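Local structure of acylneuraminate lyase (Mycoplasma synoviae, 4N4P) at residues A13-F18 / G252-L257; V33-E38 / Y212-K217; M261-V266 / F289-Y294. The protein is named an acylneuraminate lyase and belongs to the TIM-barrel proteins of the dihydrodipicolinate synthetase family, with four copies in the assembly. One frame throughout, in Å; residues are numbered along the deposited sequence.

Interaction 1. Residues A13-F18 / G252-L257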
ATOM      1  N   ALA A  13      22.865 -16.264   6.202  1.00  7.22           N
ATOM      2  CA  ALA A  13      22.459 -16.559   4.832  1.00  7.56           C
ATOM      3  C   ALA A  13      23.680 -16.323   3.949  1.00  8.21           C
ATOM      4  O   ALA A  13      24.008 -15.185   3.576  1.00  8.45           O
ATOM      5  CB  ALA A  13      21.289 -15.679   4.416  1.00  6.98           C
ATOM      6  N   MET A  14      24.379 -17.407   3.667  1.00  7.84           N
ATOM      7  CA  MET A  14      25.720 -17.349   3.090  1.00  9.06           C
ATOM      8  C   MET A  14      25.746 -16.668   1.735  1.00  8.59           C
ATOM      9  O   MET A  14      24.914 -16.950   0.909  1.00  8.63           O
ATOM     10  CB  MET A  14      26.262 -18.766   2.907  1.00  8.55           C
ATOM     11  CG  MET A  14      27.782 -18.773   2.715  1.00 10.76           C
ATOM     12  SD  MET A  14      28.360 -20.424   2.346  1.00 13.23           S
ATOM     13  CE  MET A  14      28.008 -20.553   0.606  1.00 10.88           C
ATOM     14  N   VAL A  15      26.721 -15.785   1.540  1.00  9.51           N
ATOM     15  CA  VAL A  15      26.995 -15.211   0.224  1.00  9.80           C
ATOM     16  C   VAL A  15      27.622 -16.286  -0.673  1.00 10.25           C
ATOM     17  O   VAL A  15      28.300 -17.195  -0.185  1.00 11.93           O
ATOM     18  CB  VAL A  15      27.906 -13.961   0.327  1.00  8.76           C
ATOM     19  CG1 VAL A  15      27.172 -12.868   1.104  1.00  9.57           C
ATOM     20  CG2 VAL A  15      29.265 -14.295   1.005  1.00 11.06           C
ATOM     21  N   THR A  16      27.405 -16.163  -1.974  1.00 10.20           N
ATOM     22  CA  THR A  16      28.036 -17.066  -2.948  1.00 11.29           C
ATOM     23  C   THR A  16      29.207 -16.373  -3.681  1.00 10.84           C
ATOM     24  O   THR A  16      28.981 -15.455  -4.449  1.00 11.75           O
ATOM     25  CB  THR A  16      26.988 -17.635  -3.964  1.00 10.67           C
ATOM     26  OG1 THR A  16      25.889 -18.220  -3.248  1.00 12.14           O
ATOM     27  CG2 THR A  16      27.636 -18.717  -4.850  1.00 12.33           C
ATOM     28  N   PRO A  17      30.464 -16.808  -3.441  1.00 11.43           N
ATOM     29  CA  PRO A  17      31.575 -16.138  -4.111  1.00 11.44           C
ATOM     30  C   PRO A  17      31.590 -16.282  -5.628  1.00 11.33           C
ATOM     31  O   PRO A  17      31.462 -17.385  -6.160  1.00 12.09           O
ATOM     32  CB  PRO A  17      32.806 -16.809  -3.490  1.00 12.45           C
ATOM     33  CG  PRO A  17      32.329 -17.144  -2.117  1.00 12.19           C
ATOM     34  CD  PRO A  17      30.970 -17.737  -2.417  1.00 11.84           C
ATOM     35  N   PHE A  18      31.723 -15.156  -6.319  1.00 11.14           N
ATOM     36  CA  PHE A  18      31.968 -15.193  -7.756  1.00 12.29           C
ATOM     37  C   PHE A  18      33.230 -14.419  -8.052  1.00 12.86           C
ATOM     38  O   PHE A  18      33.576 -13.497  -7.325  1.00 12.89           O
ATOM     39  CB  PHE A  18      30.830 -14.534  -8.542  1.00 11.25           C
ATOM     40  CG  PHE A  18      29.466 -15.109  -8.266  1.00 13.97           C
ATOM     41  CD1 PHE A  18      29.125 -16.391  -8.692  1.00 12.66           C
ATOM     42  CD2 PHE A  18      28.509 -14.344  -7.607  1.00 10.31           C
ATOM     43  CE1 PHE A  18      27.852 -16.903  -8.444  1.00 14.86           C
ATOM     44  CE2 PHE A  18      27.242 -14.836  -7.368  1.00 13.12           C
ATOM     45  CZ  PHE A  18      26.911 -16.126  -7.770  1.00 12.17           C
ATOM     46  N   GLY A 252      25.402  -1.562  -1.324  1.00 11.78           N
ATOM     47  CA  GLY A 252      24.767  -2.839  -1.599  1.00 11.01           C
ATOM     48  C   GLY A 252      25.087  -3.884  -0.542  1.00 10.57           C
ATOM     49  O   GLY A 252      26.229  -4.031  -0.149  1.00 10.45           O
ATOM     50  N   LEU A 253      24.072  -4.627  -0.110  1.00  9.86           N
ATOM     51  CA  LEU A 253      24.244  -5.613   0.959  1.00  9.49           C
ATOM     52  C   LEU A 253      25.284  -6.679   0.610  1.00  9.35           C
ATOM     53  O   LEU A 253      26.266  -6.860   1.341  1.00  9.25           O
ATOM     54  CB  LEU A 253      22.902  -6.272   1.294  1.00  9.64           C
ATOM     55  CG  LEU A 253      22.971  -7.436   2.296  1.00  9.52           C
ATOM     56  CD1 LEU A 253      23.427  -6.943   3.698  1.00 10.78           C
ATOM     57  CD2 LEU A 253      21.609  -8.175   2.351  1.00 12.36           C
ATOM     58  N   MET A 254      25.075  -7.392  -0.496  1.00  9.23           N
ATOM     59  CA  MET A 254      25.997  -8.503  -0.828  1.00 10.51           C
ATOM     60  C   MET A 254      27.411  -8.001  -1.139  1.00 10.93           C
ATOM     61  O   MET A 254      28.404  -8.631  -0.733  1.00  9.91           O
ATOM     62  CB  MET A 254      25.443  -9.365  -1.966  1.00 10.45           C
ATOM     63  CG  MET A 254      24.471 -10.443  -1.456  1.00 12.28           C
ATOM     64  SD  MET A 254      22.839  -9.774  -1.125  1.00 15.43           S
ATOM     65  CE  MET A 254      22.237  -9.869  -2.822  1.00 16.73           C
ATOM     66  N   GLN A 255      27.493  -6.852  -1.823  1.00 10.18           N
ATOM     67  CA  GLN A 255      28.795  -6.238  -2.121  1.00 10.10           C
ATOM     68  C   GLN A 255      29.530  -5.900  -0.830  1.00  9.92           C
ATOM     69  O   GLN A 255      30.744  -6.087  -0.746  1.00  9.76           O
ATOM     70  CB  GLN A 255      28.631  -4.950  -2.937  1.00  9.76           C
ATOM     71  CG  GLN A 255      27.945  -5.143  -4.308  1.00 11.59           C
ATOM     72  CD  GLN A 255      26.447  -4.888  -4.249  1.00 13.44           C
ATOM     73  OE1 GLN A 255      25.792  -5.268  -3.279  1.00 13.21           O
ATOM     74  NE2 GLN A 255      25.893  -4.231  -5.292  1.00 12.22           N
ATOM     75  N   SER A 256      28.786  -5.394   0.157  1.00  8.74           N
ATOM     76  CA  SER A 256      29.362  -5.004   1.437  1.00  8.16           C
ATOM     77  C   SER A 256      29.803  -6.213   2.244  1.00  7.89           C
ATOM     78  O   SER A 256      30.907  -6.221   2.821  1.00  7.30           O
ATOM     79  CB  SER A 256      28.344  -4.202   2.244  1.00  7.92           C
ATOM     80  OG  SER A 256      28.059  -2.979   1.598  1.00  8.80           O
ATOM     81  N   LEU A 257      28.942  -7.223   2.309  1.00  6.90           N
ATOM     82  CA  LEU A 257      29.323  -8.462   3.023  1.00  6.98           C
ATOM     83  C   LEU A 257      30.592  -9.066   2.402  1.00  8.51           C
ATOM     84  O   LEU A 257      31.526  -9.453   3.106  1.00  8.32           O
ATOM     85  CB  LEU A 257      28.187  -9.489   3.015  1.00  7.22           C
ATOM     86  CG  LEU A 257      26.919  -9.106   3.801  1.00  7.00           C
ATOM     87  CD1 LEU A 257      25.807 -10.183   3.560  1.00  9.12           C
ATOM     88  CD2 LEU A 257      27.235  -8.974   5.276  1.00  7.88           C
TER

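Interaction 2. Residues V33-E38 / Y212-K217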
ATOM      1  N   VAL A  33      32.808 -20.712   4.022  1.00 10.23           N
ATOM      2  CA  VAL A  33      32.302 -21.682   5.017  1.00 10.51           C
ATOM      3  C   VAL A  33      33.220 -21.719   6.243  1.00 10.52           C
ATOM      4  O   VAL A  33      32.756 -21.595   7.387  1.00 10.36           O
ATOM      5  CB  VAL A  33      32.071 -23.100   4.406  1.00 10.04           C
ATOM      6  CG1 VAL A  33      31.715 -24.157   5.519  1.00 10.12           C
ATOM      7  CG2 VAL A  33      30.963 -23.063   3.363  1.00 11.05           C
ATOM      8  N   ASN A  34      34.536 -21.864   6.030  1.00 10.64           N
ATOM      9  CA  ASN A  34      35.459 -21.864   7.162  1.00 10.98           C
ATOM     10  C   ASN A  34      35.389 -20.591   7.988  1.00 11.40           C
ATOM     11  O   ASN A  34      35.473 -20.643   9.208  1.00 12.32           O
ATOM     12  CB  ASN A  34      36.910 -22.105   6.711  1.00 11.17           C
ATOM     13  CG  ASN A  34      37.139 -23.497   6.113  1.00 14.35           C
ATOM     14  OD1 ASN A  34      36.355 -24.435   6.284  1.00 15.66           O
ATOM     15  ND2 ASN A  34      38.269 -23.632   5.413  1.00 18.64           N
ATOM     16  N   PHE A  35      35.271 -19.437   7.329  1.00 11.07           N
ATOM     17  CA  PHE A  35      35.169 -18.160   8.026  1.00 11.20           C
ATOM     18  C   PHE A  35      33.925 -18.165   8.938  1.00 10.72           C
ATOM     19  O   PHE A  35      33.997 -17.803  10.126  1.00 10.39           O
ATOM     20  CB  PHE A  35      35.100 -17.019   6.992  1.00 10.68           C
ATOM     21  CG  PHE A  35      34.893 -15.655   7.589  1.00 12.06           C
ATOM     22  CD1 PHE A  35      35.914 -15.015   8.278  1.00 11.67           C
ATOM     23  CD2 PHE A  35      33.662 -14.995   7.420  1.00 11.63           C
ATOM     24  CE1 PHE A  35      35.723 -13.727   8.805  1.00 12.38           C
ATOM     25  CE2 PHE A  35      33.464 -13.731   7.933  1.00 12.45           C
ATOM     26  CZ  PHE A  35      34.496 -13.090   8.623  1.00 13.84           C
ATOM     27  N   LEU A  36      32.809 -18.639   8.402  1.00 10.31           N
ATOM     28  CA  LEU A  36      31.551 -18.663   9.164  1.00 10.20           C
ATOM     29  C   LEU A  36      31.641 -19.609  10.363  1.00 10.88           C
ATOM     30  O   LEU A  36      31.249 -19.268  11.487  1.00 10.49           O
ATOM     31  CB  LEU A  36      30.380 -19.055   8.258  1.00 10.23           C
ATOM     32  CG  LEU A  36      30.113 -18.048   7.124  1.00  8.18           C
ATOM     33  CD1 LEU A  36      28.936 -18.492   6.249  1.00  8.87           C
ATOM     34  CD2 LEU A  36      29.856 -16.665   7.754  1.00  8.05           C
ATOM     35  N   VAL A  37      32.171 -20.803  10.122  1.00 11.05           N
ATOM     36  CA  VAL A  37      32.305 -21.795  11.186  1.00 11.84           C
ATOM     37  C   VAL A  37      33.354 -21.366  12.208  1.00 12.59           C
ATOM     38  O   VAL A  37      33.105 -21.419  13.403  1.00 11.85           O
ATOM     39  CB  VAL A  37      32.676 -23.185  10.604  1.00 11.56           C
ATOM     40  CG1 VAL A  37      32.958 -24.226  11.737  1.00 13.00           C
ATOM     41  CG2 VAL A  37      31.554 -23.689   9.644  1.00 10.24           C
ATOM     42  N   GLU A  38      34.529 -20.950  11.737  1.00 13.68           N
ATOM     43  CA  GLU A  38      35.688 -20.821  12.638  1.00 14.36           C
ATOM     44  C   GLU A  38      35.857 -19.448  13.243  1.00 14.85           C
ATOM     45  O   GLU A  38      36.337 -19.325  14.372  1.00 15.30           O
ATOM     46  CB  GLU A  38      36.977 -21.231  11.903  1.00 15.05           C
ATOM     47  CG  GLU A  38      36.927 -22.649  11.366  1.00 14.52           C
ATOM     48  CD  GLU A  38      37.948 -22.920  10.252  1.00 18.22           C
ATOM     49  OE1 GLU A  38      38.926 -22.155  10.108  1.00 20.78           O
ATOM     50  OE2 GLU A  38      37.754 -23.896   9.502  1.00 18.59           O
ATOM     51  N   TYR A 212      24.372 -11.768   9.751  1.00  7.10           N
ATOM     52  CA  TYR A 212      25.164 -12.620  10.646  1.00  7.24           C
ATOM     53  C   TYR A 212      26.404 -13.151   9.939  1.00  7.95           C
ATOM     54  O   TYR A 212      27.262 -13.745  10.584  1.00  7.82           O
ATOM     55  CB  TYR A 212      24.345 -13.800  11.213  1.00  7.68           C
ATOM     56  CG  TYR A 212      22.980 -13.381  11.721  1.00  7.95           C
ATOM     57  CD1 TYR A 212      22.846 -12.280  12.587  1.00  9.22           C
ATOM     58  CD2 TYR A 212      21.826 -14.067  11.327  1.00  7.27           C
ATOM     59  CE1 TYR A 212      21.579 -11.866  13.058  1.00  9.06           C
ATOM     60  CE2 TYR A 212      20.551 -13.664  11.784  1.00  8.56           C
ATOM     61  CZ  TYR A 212      20.444 -12.554  12.636  1.00  9.30           C
ATOM     62  OH  TYR A 212      19.200 -12.153  13.083  1.00  8.15           O
ATOM     63  N   ASN A 213      26.495 -12.941   8.623  1.00  7.58           N
ATOM     64  CA  ASN A 213      27.713 -13.301   7.886  1.00  8.39           C
ATOM     65  C   ASN A 213      28.969 -12.661   8.490  1.00  8.48           C
ATOM     66  O   ASN A 213      30.045 -13.262   8.459  1.00  8.47           O
ATOM     67  CB  ASN A 213      27.633 -12.907   6.395  1.00  8.77           C
ATOM     68  CG  ASN A 213      26.858 -13.911   5.540  1.00 10.14           C
ATOM     69  OD1 ASN A 213      25.696 -13.664   5.133  1.00 14.48           O
ATOM     70  ND2 ASN A 213      27.504 -15.012   5.212  1.00  9.49           N
ATOM     71  N   VAL A 214      28.857 -11.432   9.002  1.00  7.69           N
ATOM     72  CA  VAL A 214      30.046 -10.725   9.472  1.00  7.36           C
ATOM     73  C   VAL A 214      29.882 -10.150  10.892  1.00  8.12           C
ATOM     74  O   VAL A 214      30.848  -9.646  11.476  1.00  8.76           O
ATOM     75  CB  VAL A 214      30.520  -9.611   8.466  1.00  7.14           C
ATOM     76  CG1 VAL A 214      30.819 -10.231   7.099  1.00  8.26           C
ATOM     77  CG2 VAL A 214      29.454  -8.489   8.341  1.00  6.40           C
ATOM     78  N   ASN A 215      28.682 -10.260  11.454  1.00  7.96           N
ATOM     79  CA  ASN A 215      28.456  -9.779  12.809  1.00  7.46           C
ATOM     80  C   ASN A 215      27.722 -10.759  13.701  1.00  8.51           C
ATOM     81  O   ASN A 215      26.845 -10.364  14.496  1.00  7.55           O
ATOM     82  CB  ASN A 215      27.771  -8.409  12.835  1.00  7.90           C
ATOM     83  CG  ASN A 215      28.002  -7.681  14.135  1.00  8.25           C
ATOM     84  OD1 ASN A 215      28.774  -8.154  14.994  1.00  9.01           O
ATOM     85  ND2 ASN A 215      27.361  -6.519  14.299  1.00  9.83           N
ATOM     86  N   ALA A 216      28.099 -12.040  13.606  1.00  8.90           N
ATOM     87  CA  ALA A 216      27.558 -13.039  14.524  1.00  9.74           C
ATOM     88  C   ALA A 216      27.853 -12.651  15.969  1.00 10.63           C
ATOM     89  O   ALA A 216      27.044 -12.915  16.847  1.00 10.51           O
ATOM     90  CB  ALA A 216      28.127 -14.458  14.211  1.00 10.68           C
ATOM     91  N   LYS A 217      29.007 -12.019  16.219  1.00 10.81           N
ATOM     92  CA  LYS A 217      29.343 -11.621  17.585  1.00 11.38           C
ATOM     93  C   LYS A 217      28.287 -10.653  18.169  1.00 10.04           C
ATOM     94  O   LYS A 217      27.838 -10.823  19.318  1.00  9.23           O
ATOM     95  CB  LYS A 217      30.733 -10.977  17.654  1.00 12.94           C
ATOM     96  CG  LYS A 217      31.171 -10.617  19.072  1.00 16.36           C
ATOM     97  CD  LYS A 217      32.654 -10.269  19.126  1.00 22.94           C
ATOM     98  CE  LYS A 217      32.880  -8.804  18.911  1.00 27.69           C
ATOM     99  NZ  LYS A 217      34.272  -8.440  19.337  1.00 32.38           N
TER

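Interaction 3. Residues M261-V266 / F289-Y294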
ATOM      1  N   MET A 261      34.337  -9.545   4.130  1.00 10.90           N
ATOM      2  CA  MET A 261      35.046 -10.817   4.130  1.00 11.27           C
ATOM      3  C   MET A 261      36.414 -10.694   3.481  1.00 11.62           C
ATOM      4  O   MET A 261      37.401 -11.142   4.079  1.00 12.26           O
ATOM      5  CB  MET A 261      34.214 -11.915   3.486  1.00 11.17           C
ATOM      6  CG  MET A 261      33.023 -12.282   4.341  1.00 11.00           C
ATOM      7  SD  MET A 261      32.214 -13.717   3.638  1.00 12.83           S
ATOM      8  CE  MET A 261      30.694 -13.807   4.598  1.00 13.08           C
ATOM      9  N   ARG A 262      36.479 -10.064   2.301  1.00 12.36           N
ATOM     10  CA  ARG A 262      37.776  -9.865   1.620  1.00 13.45           C
ATOM     11  C   ARG A 262      38.773  -9.120   2.491  1.00 13.47           C
ATOM     12  O   ARG A 262      39.956  -9.475   2.539  1.00 13.92           O
ATOM     13  CB  ARG A 262      37.608  -9.118   0.295  1.00 13.20           C
ATOM     14  CG  ARG A 262      36.862  -9.927  -0.762  1.00 13.29           C
ATOM     15  CD  ARG A 262      37.114  -9.334  -2.149  1.00 13.54           C
ATOM     16  NE  ARG A 262      36.774  -7.916  -2.223  1.00 12.06           N
ATOM     17  CZ  ARG A 262      35.546  -7.436  -2.448  1.00 13.22           C
ATOM     18  NH1 ARG A 262      34.492  -8.256  -2.567  1.00 14.05           N
ATOM     19  NH2 ARG A 262      35.361  -6.122  -2.503  1.00  9.69           N
ATOM     20  N   LEU A 263      38.296  -8.075   3.166  1.00 13.65           N
ATOM     21  CA  LEU A 263      39.097  -7.302   4.128  1.00 14.40           C
ATOM     22  C   LEU A 263      39.660  -8.192   5.240  1.00 14.55           C
ATOM     23  O   LEU A 263      40.727  -7.902   5.780  1.00 14.63           O
ATOM     24  CB  LEU A 263      38.262  -6.169   4.745  1.00 13.98           C
ATOM     25  CG  LEU A 263      38.917  -5.251   5.782  1.00 16.61           C
ATOM     26  CD1 LEU A 263      40.058  -4.454   5.122  1.00 15.72           C
ATOM     27  CD2 LEU A 263      37.853  -4.313   6.413  1.00 15.80           C
ATOM     28  N   HIS A 264      38.943  -9.259   5.584  1.00 15.03           N
ATOM     29  CA  HIS A 264      39.409 -10.205   6.610  1.00 15.71           C
ATOM     30  C   HIS A 264      40.196 -11.384   6.011  1.00 16.12           C
ATOM     31  O   HIS A 264      40.370 -12.418   6.681  1.00 15.95           O
ATOM     32  CB  HIS A 264      38.225 -10.708   7.426  1.00 16.65           C
ATOM     33  CG  HIS A 264      37.676  -9.677   8.354  1.00 17.48           C
ATOM     34  ND1 HIS A 264      36.868  -8.642   7.928  1.00 20.94           N
ATOM     35  CD2 HIS A 264      37.861  -9.490   9.680  1.00 21.06           C
ATOM     36  CE1 HIS A 264      36.562  -7.874   8.960  1.00 19.36           C
ATOM     37  NE2 HIS A 264      37.152  -8.368  10.034  1.00 21.88           N
ATOM     38  N   GLY A 265      40.633 -11.207   4.761  1.00 14.94           N
ATOM     39  CA  GLY A 265      41.479 -12.179   4.019  1.00 15.93           C
ATOM     40  C   GLY A 265      40.732 -13.384   3.456  1.00 15.96           C
ATOM     41  O   GLY A 265      41.353 -14.417   3.095  1.00 16.60           O
ATOM     42  N   VAL A 266      39.403 -13.274   3.397  1.00 14.22           N
ATOM     43  CA  VAL A 266      38.552 -14.360   2.913  1.00 14.08           C
ATOM     44  C   VAL A 266      38.255 -14.119   1.432  1.00 13.86           C
ATOM     45  O   VAL A 266      37.791 -13.050   1.050  1.00 14.24           O
ATOM     46  CB  VAL A 266      37.218 -14.438   3.730  1.00 12.94           C
ATOM     47  CG1 VAL A 266      36.316 -15.581   3.232  1.00 15.43           C
ATOM     48  CG2 VAL A 266      37.518 -14.609   5.217  1.00 13.69           C
ATOM     49  N   PHE A 289      35.135   0.910   7.398  1.00  9.50           N
ATOM     50  CA  PHE A 289      34.199   1.690   8.240  1.00  8.74           C
ATOM     51  C   PHE A 289      33.320   0.769   9.091  1.00  8.34           C
ATOM     52  O   PHE A 289      33.257   0.913  10.324  1.00  8.72           O
ATOM     53  CB  PHE A 289      33.340   2.632   7.364  1.00  8.99           C
ATOM     54  CG  PHE A 289      32.074   3.143   8.030  1.00  7.91           C
ATOM     55  CD1 PHE A 289      32.125   3.975   9.141  1.00  8.68           C
ATOM     56  CD2 PHE A 289      30.820   2.804   7.501  1.00  7.80           C
ATOM     57  CE1 PHE A 289      30.951   4.417   9.770  1.00  9.55           C
ATOM     58  CE2 PHE A 289      29.634   3.259   8.096  1.00  8.13           C
ATOM     59  CZ  PHE A 289      29.700   4.074   9.241  1.00  8.98           C
ATOM     60  N   ILE A 290      32.645  -0.175   8.441  1.00  7.06           N
ATOM     61  CA  ILE A 290      31.808  -1.148   9.200  1.00  6.94           C
ATOM     62  C   ILE A 290      32.624  -1.955  10.214  1.00  7.35           C
ATOM     63  O   ILE A 290      32.211  -2.116  11.377  1.00  8.44           O
ATOM     64  CB  ILE A 290      31.056  -2.094   8.266  1.00  6.07           C
ATOM     65  CG1 ILE A 290      30.124  -1.309   7.307  1.00  5.37           C
ATOM     66  CG2 ILE A 290      30.274  -3.237   9.090  1.00  7.82           C
ATOM     67  CD1 ILE A 290      28.971  -0.527   7.991  1.00  9.19           C
ATOM     68  N   THR A 291      33.731  -2.521   9.747  1.00  8.14           N
ATOM     69  CA  THR A 291      34.613  -3.355  10.577  1.00  9.08           C
ATOM     70  C   THR A 291      35.110  -2.621  11.825  1.00  7.67           C
ATOM     71  O   THR A 291      35.008  -3.148  12.949  1.00  7.27           O
ATOM     72  CB  THR A 291      35.813  -3.903   9.741  1.00  9.89           C
ATOM     73  OG1 THR A 291      35.318  -4.772   8.722  1.00 10.59           O
ATOM     74  CG2 THR A 291      36.789  -4.675  10.598  1.00 10.96           C
ATOM     75  N   ASP A 292      35.659  -1.426  11.634  1.00  8.96           N
ATOM     76  CA  ASP A 292      36.220  -0.667  12.744  1.00  8.92           C
ATOM     77  C   ASP A 292      35.135  -0.191  13.702  1.00  9.23           C
ATOM     78  O   ASP A 292      35.359  -0.152  14.916  1.00 10.34           O
ATOM     79  CB  ASP A 292      37.032   0.549  12.253  1.00  9.06           C
ATOM     80  CG  ASP A 292      38.222   0.151  11.399  1.00 12.04           C
ATOM     81  OD1 ASP A 292      38.655  -1.025  11.510  1.00 12.01           O
ATOM     82  OD2 ASP A 292      38.696   1.004  10.595  1.00 12.17           O
ATOM     83  N   LYS A 293      33.977   0.190  13.171  1.00  8.28           N
ATOM     84  CA  LYS A 293      32.894   0.698  14.032  1.00  8.79           C
ATOM     85  C   LYS A 293      32.216  -0.406  14.840  1.00 10.09           C
ATOM     86  O   LYS A 293      31.906  -0.220  16.043  1.00 10.23           O
ATOM     87  CB  LYS A 293      31.844   1.494  13.225  1.00  9.12           C
ATOM     88  CG  LYS A 293      30.742   2.148  14.102  1.00 10.00           C
ATOM     89  CD  LYS A 293      29.921   3.164  13.287  1.00 11.60           C
ATOM     90  CE  LYS A 293      28.826   3.825  14.123  1.00 13.89           C
ATOM     91  NZ  LYS A 293      27.986   4.648  13.166  1.00 17.55           N
ATOM     92  N   TYR A 294      31.970  -1.540  14.190  1.00 10.18           N
ATOM     93  CA  TYR A 294      31.092  -2.573  14.794  1.00 11.77           C
ATOM     94  C   TYR A 294      31.738  -3.904  15.102  1.00 13.19           C
ATOM     95  O   TYR A 294      31.256  -4.617  15.991  1.00 13.43           O
ATOM     96  CB  TYR A 294      29.888  -2.823  13.884  1.00 10.44           C
ATOM     97  CG  TYR A 294      29.019  -1.615  13.692  1.00 10.11           C
ATOM     98  CD1 TYR A 294      28.229  -1.122  14.754  1.00  9.51           C
ATOM     99  CD2 TYR A 294      28.998  -0.949  12.466  1.00  8.21           C
ATOM    100  CE1 TYR A 294      27.434  -0.014  14.584  1.00 10.35           C
ATOM    101  CE2 TYR A 294      28.194   0.174  12.269  1.00  7.90           C
ATOM    102  CZ  TYR A 294      27.412   0.629  13.342  1.00  9.10           C
ATOM    103  OH  TYR A 294      26.622   1.736  13.181  1.00 10.43           O
TER

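Interaction 1. Residues A13-F18 / G252-L257
V15 faces M254 and L257 across the contact, and the CA atoms of V15 and M254 lie 6.9 Å apart. Segment 13-18 is an extended loop that leaves strand 9-12. Segment 252-257 is the first turn of helix 253-263, with G252 at the N-cap. The O of G252 takes two bonds, from S256 N at 2.9 Å and from S256 OG at 2.7 Å. The two donors come from opposite faces of the carbonyl plane.

V15 carries the loop side of the contact. Its chi1 of -64° sets CG1 beside the backbone N and anti to the carbonyl carbon, and this branch meets the helix. V15 CG1 lies 3.9 Å from L257 CD1 and 4.0 Å from L257 CB. The side chains of V15 and L257 run at a slant to each other. M254 adds a looser touch, with M254 CG 4.4 Å from V15 CG1. The far end of M254 turns away from V15; M254 also packs on Y114 of a second subunit. Nearby, T16 O accepts a hydrogen bond from K258 NZ.

The three touching residues are buried and meet through carbon alone. The contact therefore rests on shape and burial of apolar surface, while the polar bonds nearby hold G252 O and T16 O, not the contact itself.

Interaction 2. Residues V33-E38 / Y212-K217
F35 and L36 of helix 26-39 close on the backbone carbonyl of N213 of helix 212-227. The axes of the two short segments come within 9.8 Å and run nearly parallel, at 20°.

The two side chains reach N213 by different torsions. In F35, CG lies anti to the backbone N (chi1 176°), which swings the ring across to the other helix. The ring presents its edge: F35 CE2 is 3.5 Å from N213 O, which sits near the ring plane. V214 CG1 lies at the same edge, 4.5 Å from F35 CE2. In L36, CG is anti to the carbonyl carbon instead (chi1 -63°). The L36 CD2 branch comes forward to 3.5 Å from the same N213 O. The L36 branches also lie against the N213 side-chain amide, whose orientation in the model is doubtful.

N213 O is buried here and has no hydrogen-bonding partner in the model. A ring C-H edge may ease this slightly, since it carries a small positive charge. L257 and M261 of helix 253-263 also pack on N213, and P12 of strand 9-12 touches both L36 and N213.

Helix 26-39 follows the first strand of the barrel, and helix 212-227 follows the eighth. Their near-parallel pairing is the seam where the first and last beta-alpha units of a TIM barrel meet.

Interaction 3. Residues M261-V266 / F289-Y294
L263 and H264 both meet T291, and their first torsions help put them there. L263 has CG anti to its own N (chi1 180°), which carries the leucine out to helix 280-294. H264 has CG anti to the carbonyl carbon (chi1 -73°), and its imidazole reaches the same threonine. On T291, both OG1 and CG2 are used.

The first segment ends helix 253-263 in a Schellman motif. V266 N bonds to M261 O at 3.0 Å, and G265 N bonds to R262 O at 2.9 Å. G265 is the C-prime residue, and its positive phi suits glycine. H264 is the first residue to leave the helical backbone.

Both helices belong to the C-terminal helical part that follows the barrel. L263 and T291 approach tip to tip, and L263 CD2 is 3.5 Å from T291 OG1 and 3.9 Å from T291 CB. T291 OG1 bonds back to A287 O, and H264 ND1 bonds to I260 O of the preceding helix. The residues thus meet across the contact by packing alone. T291 is buried, while H264 remains exposed. The imidazole turns its edge to the threonine: H264 CE1 lies 3.6 Å from T291 CG2 and 3.4 Å from T291 OG1, with OG1 near the ring plane.

Overall arrangement
Interactions 1 and 2 are buried, while interaction 3 lies farther out, its centre about 20 Å from the centre of the chain, and is partly exposed. Helix 253-263 links them. Its first turn serves interaction 1 and its last turn interaction 3, while M261 packs on V15 of interaction 1 and on F35, N213 and V214 of interaction 2. Interaction 2 joins two helices of the barrel's outer layer. Interaction 1 packs the loop after the first strand against helix 253-263, and interaction 3 pairs two C-terminal helices. Their chemistry differs: interaction 1 is apolar, interaction 2 sets apolar side chains against a buried carbonyl, and interaction 3 mixes carbon with a hydroxyl and an imidazole.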